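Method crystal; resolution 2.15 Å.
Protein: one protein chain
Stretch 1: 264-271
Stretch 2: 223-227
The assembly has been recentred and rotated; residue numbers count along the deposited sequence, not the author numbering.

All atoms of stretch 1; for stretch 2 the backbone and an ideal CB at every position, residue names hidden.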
# COMPACT_ATOMS: atom_id res chain seq x y z
N ARG B 264 -26.92 7.75 -43.45
CA ARG B 264 -28.30 8.21 -43.59
C ARG B 264 -28.37 9.74 -43.58
O ARG B 264 -29.02 10.35 -42.74
CB ARG B 264 -29.16 7.61 -42.48
CG ARG B 264 -29.16 6.10 -42.41
CD ARG B 264 -29.49 5.65 -41.00
NE ARG B 264 -30.02 4.29 -40.93
CZ ARG B 264 -29.40 3.29 -40.32
NH1 ARG B 264 -28.23 3.50 -39.73
NH2 ARG B 264 -29.94 2.08 -40.30
N TYR B 265 -27.68 10.34 -44.54
CA TYR B 265 -27.64 11.80 -44.63
C TYR B 265 -29.04 12.36 -44.85
O TYR B 265 -29.82 11.84 -45.65
CB TYR B 265 -26.72 12.22 -45.78
CG TYR B 265 -25.28 11.81 -45.60
CD1 TYR B 265 -24.51 12.34 -44.58
CD2 TYR B 265 -24.69 10.89 -46.46
CE1 TYR B 265 -23.19 11.96 -44.41
CE2 TYR B 265 -23.36 10.51 -46.31
CZ TYR B 265 -22.62 11.05 -45.28
OH TYR B 265 -21.31 10.68 -45.10
N TRP B 266 -29.35 13.43 -44.13
CA TRP B 266 -30.69 14.01 -44.21
C TRP B 266 -30.64 15.47 -43.78
O TRP B 266 -29.65 15.95 -43.21
CB TRP B 266 -31.69 13.19 -43.38
CG TRP B 266 -31.68 13.40 -41.88
CD1 TRP B 266 -30.71 14.01 -41.13
CD2 TRP B 266 -32.68 12.97 -40.96
NE1 TRP B 266 -31.06 14.00 -39.80
CE2 TRP B 266 -32.27 13.36 -39.67
CE3 TRP B 266 -33.90 12.30 -41.10
CZ2 TRP B 266 -33.03 13.11 -38.53
CZ3 TRP B 266 -34.66 12.05 -39.97
CH2 TRP B 266 -34.22 12.45 -38.70
N TYR B 267 -31.74 16.17 -44.04
CA TYR B 267 -31.93 17.56 -43.64
C TYR B 267 -30.77 18.48 -44.04
O TYR B 267 -30.20 19.16 -43.18
CB TYR B 267 -32.16 17.64 -42.14
CG TYR B 267 -33.54 17.24 -41.68
CD1 TYR B 267 -33.90 15.90 -41.61
CD2 TYR B 267 -34.48 18.19 -41.29
CE1 TYR B 267 -35.16 15.52 -41.18
CE2 TYR B 267 -35.74 17.81 -40.86
CZ TYR B 267 -36.07 16.48 -40.80
OH TYR B 267 -37.32 16.10 -40.37
N PRO B 268 -30.42 18.55 -45.32
CA PRO B 268 -29.39 19.51 -45.73
C PRO B 268 -29.89 20.93 -45.52
O PRO B 268 -31.10 21.19 -45.51
CB PRO B 268 -29.18 19.20 -47.22
CG PRO B 268 -30.47 18.61 -47.66
CD PRO B 268 -30.96 17.82 -46.48
N GLU B 269 -28.95 21.85 -45.33
CA GLU B 269 -29.31 23.24 -45.06
C GLU B 269 -28.24 24.16 -45.61
O GLU B 269 -27.04 23.92 -45.39
CB GLU B 269 -29.49 23.47 -43.55
CG GLU B 269 -29.78 24.91 -43.18
CD GLU B 269 -30.13 25.07 -41.71
OE1 GLU B 269 -31.00 24.32 -41.22
OE2 GLU B 269 -29.54 25.95 -41.05
N VAL B 270 -28.66 25.19 -46.33
CA VAL B 270 -27.75 26.18 -46.89
C VAL B 270 -27.64 27.35 -45.92
O VAL B 270 -28.65 27.85 -45.41
CB VAL B 270 -28.22 26.66 -48.27
CG1 VAL B 270 -27.21 27.63 -48.87
CG2 VAL B 270 -28.45 25.48 -49.19
N ASP B 271 -26.41 27.78 -45.65
CA ASP B 271 -26.15 28.96 -44.85
C ASP B 271 -26.87 30.16 -45.46
O ASP B 271 -26.63 30.48 -46.63
CB ASP B 271 -24.64 29.21 -44.78
CG ASP B 271 -24.25 30.35 -43.83
OD1 ASP B 271 -25.14 31.07 -43.33
OD2 ASP B 271 -23.04 30.51 -43.58
N UNK B 223 -30.62 23.78 -55.67
CA UNK B 223 -31.34 22.93 -54.74
C UNK B 223 -30.49 21.72 -54.39
O UNK B 223 -29.94 21.07 -55.28
CB UNK B 223 -32.68 22.50 -55.33
N UNK B 224 -30.39 21.42 -53.09
CA UNK B 224 -29.67 20.25 -52.60
C UNK B 224 -30.64 19.30 -51.91
O UNK B 224 -31.61 19.73 -51.28
CB UNK B 224 -28.55 20.66 -51.64
N UNK B 225 -30.36 18.00 -52.02
CA UNK B 225 -31.29 17.01 -51.49
C UNK B 225 -30.55 15.71 -51.22
O UNK B 225 -29.49 15.43 -51.79
CB UNK B 225 -32.45 16.78 -52.46
N UNK B 226 -31.13 14.92 -50.32
CA UNK B 226 -30.73 13.54 -50.10
C UNK B 226 -31.90 12.63 -50.45
O UNK B 226 -33.06 12.95 -50.15
CB UNK B 226 -30.28 13.32 -48.66
N UNK B 227 -31.60 11.51 -51.11
CA UNK B 227 -32.62 10.59 -51.57
C UNK B 227 -32.33 9.19 -51.04
O UNK B 227 -31.17 8.78 -50.98
CB UNK B 227 -32.70 10.59 -53.10

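Stretch 2 is an extended segment running nearly antiparallel to the strand of stretch 1, with 161° between their N-to-C directions and 6.7 Å between the axes at closest approach. Phi/psi values throughout lie in the extended region, so the CA-to-CB bonds alternate, and this alternation decides which positions stretch 1 can constrain.

Position 223 points its CB away, and nothing of stretch 1 comes within 5.5 Å of the ideal CB. With phi/psi of -122/133, a beta-branched, aromatic or long aliphatic residue would all be compatible, and stretch 1 does not choose among them. The deposited residue is Leu223; its side chain does not contact stretch 1.

Position 224 points toward stretch 1. Its ideal CB is 4.7 Å from CB of Pro268 and 5.4 Å from CG2 of Val270. Both neighbours present carbon here, with no charge or polar side-chain group, so an apolar residue suits: valine, isoleucine, leucine or an aromatic. The deposited residue is Tyr224. With chi1 at -55° (m), its ring lies beside Val270, whose CG2 is 3.8 Å from Tyr224 CD2, an apolar contact with oblique approach to the ring. The phenol OH is hydrogen-bonded elsewhere in the structure, a role that stretch 1 could not have predicted. The backbone takes part as well: Pro268 CG packs 4.0 Å from Tyr224 O.

Position 225 turns its CB away again, and its ideal CB has no stretch 1 atom within 5.5 Å. Many side chains would be tolerated on this evidence. The deposited Ala225 contributes mainly backbone, its CA lying 4.2 Å from Pro268 CG.

Position 226 is the most informative. Its CB points toward stretch 1, and the ideal CB is 3.4 Å from Tyr265 O, 4.5 Å from Trp266 CA and 5.0 Å from Pro268 CD. A carbonyl oxygen this close favours a short side chain with a donor, so serine or threonine fits well; the proline carbon nearby also offers a surface for a methyl group, and the extended phi/psi of -117/139 accommodates beta-branching. The deposited residue is Thr226, with chi1 at 81° (p). Its OG1 donates a hydrogen bond to Tyr265 O at 3.0 Å, while its CG2 packs near both Tyr265 and Pro268, 4.0 Å from Pro268 CD.

Position 227 points away, with no stretch 1 atom within 5.5 Å of its ideal CB, so several residue types remain possible. The side chain of the deposited Tyr227 makes no contact with stretch 1; its CB is 8.1 Å from Tyr265 O.

Stretch 2, residues 223-227: LYATY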
# COMPACT_ATOMS: atom_id res chain seq x y z
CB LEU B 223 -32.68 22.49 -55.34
CG LEU B 223 -33.60 21.58 -54.52
CD1 LEU B 223 -34.32 22.36 -53.43
CD2 LEU B 223 -34.61 20.87 -55.43
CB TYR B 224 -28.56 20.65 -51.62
CG TYR B 224 -27.58 21.66 -52.17
CD1 TYR B 224 -26.44 21.25 -52.85
CD2 TYR B 224 -27.79 23.02 -52.02
CE1 TYR B 224 -25.54 22.17 -53.35
CE2 TYR B 224 -26.90 23.95 -52.52
CZ TYR B 224 -25.77 23.52 -53.19
OH TYR B 224 -24.88 24.43 -53.69
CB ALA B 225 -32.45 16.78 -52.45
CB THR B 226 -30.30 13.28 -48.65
OG1 THR B 226 -31.45 13.08 -47.83
CG2 THR B 226 -29.49 14.45 -48.12
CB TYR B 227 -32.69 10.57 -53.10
CG TYR B 227 -33.55 11.66 -53.69
CD1 TYR B 227 -33.02 12.92 -53.96
CD2 TYR B 227 -34.89 11.43 -53.99
CE1 TYR B 227 -33.80 13.92 -54.51
CE2 TYR B 227 -35.68 12.43 -54.54
CZ TYR B 227 -35.13 13.67 -54.79
OH TYR B 227 -35.92 14.66 -55.34
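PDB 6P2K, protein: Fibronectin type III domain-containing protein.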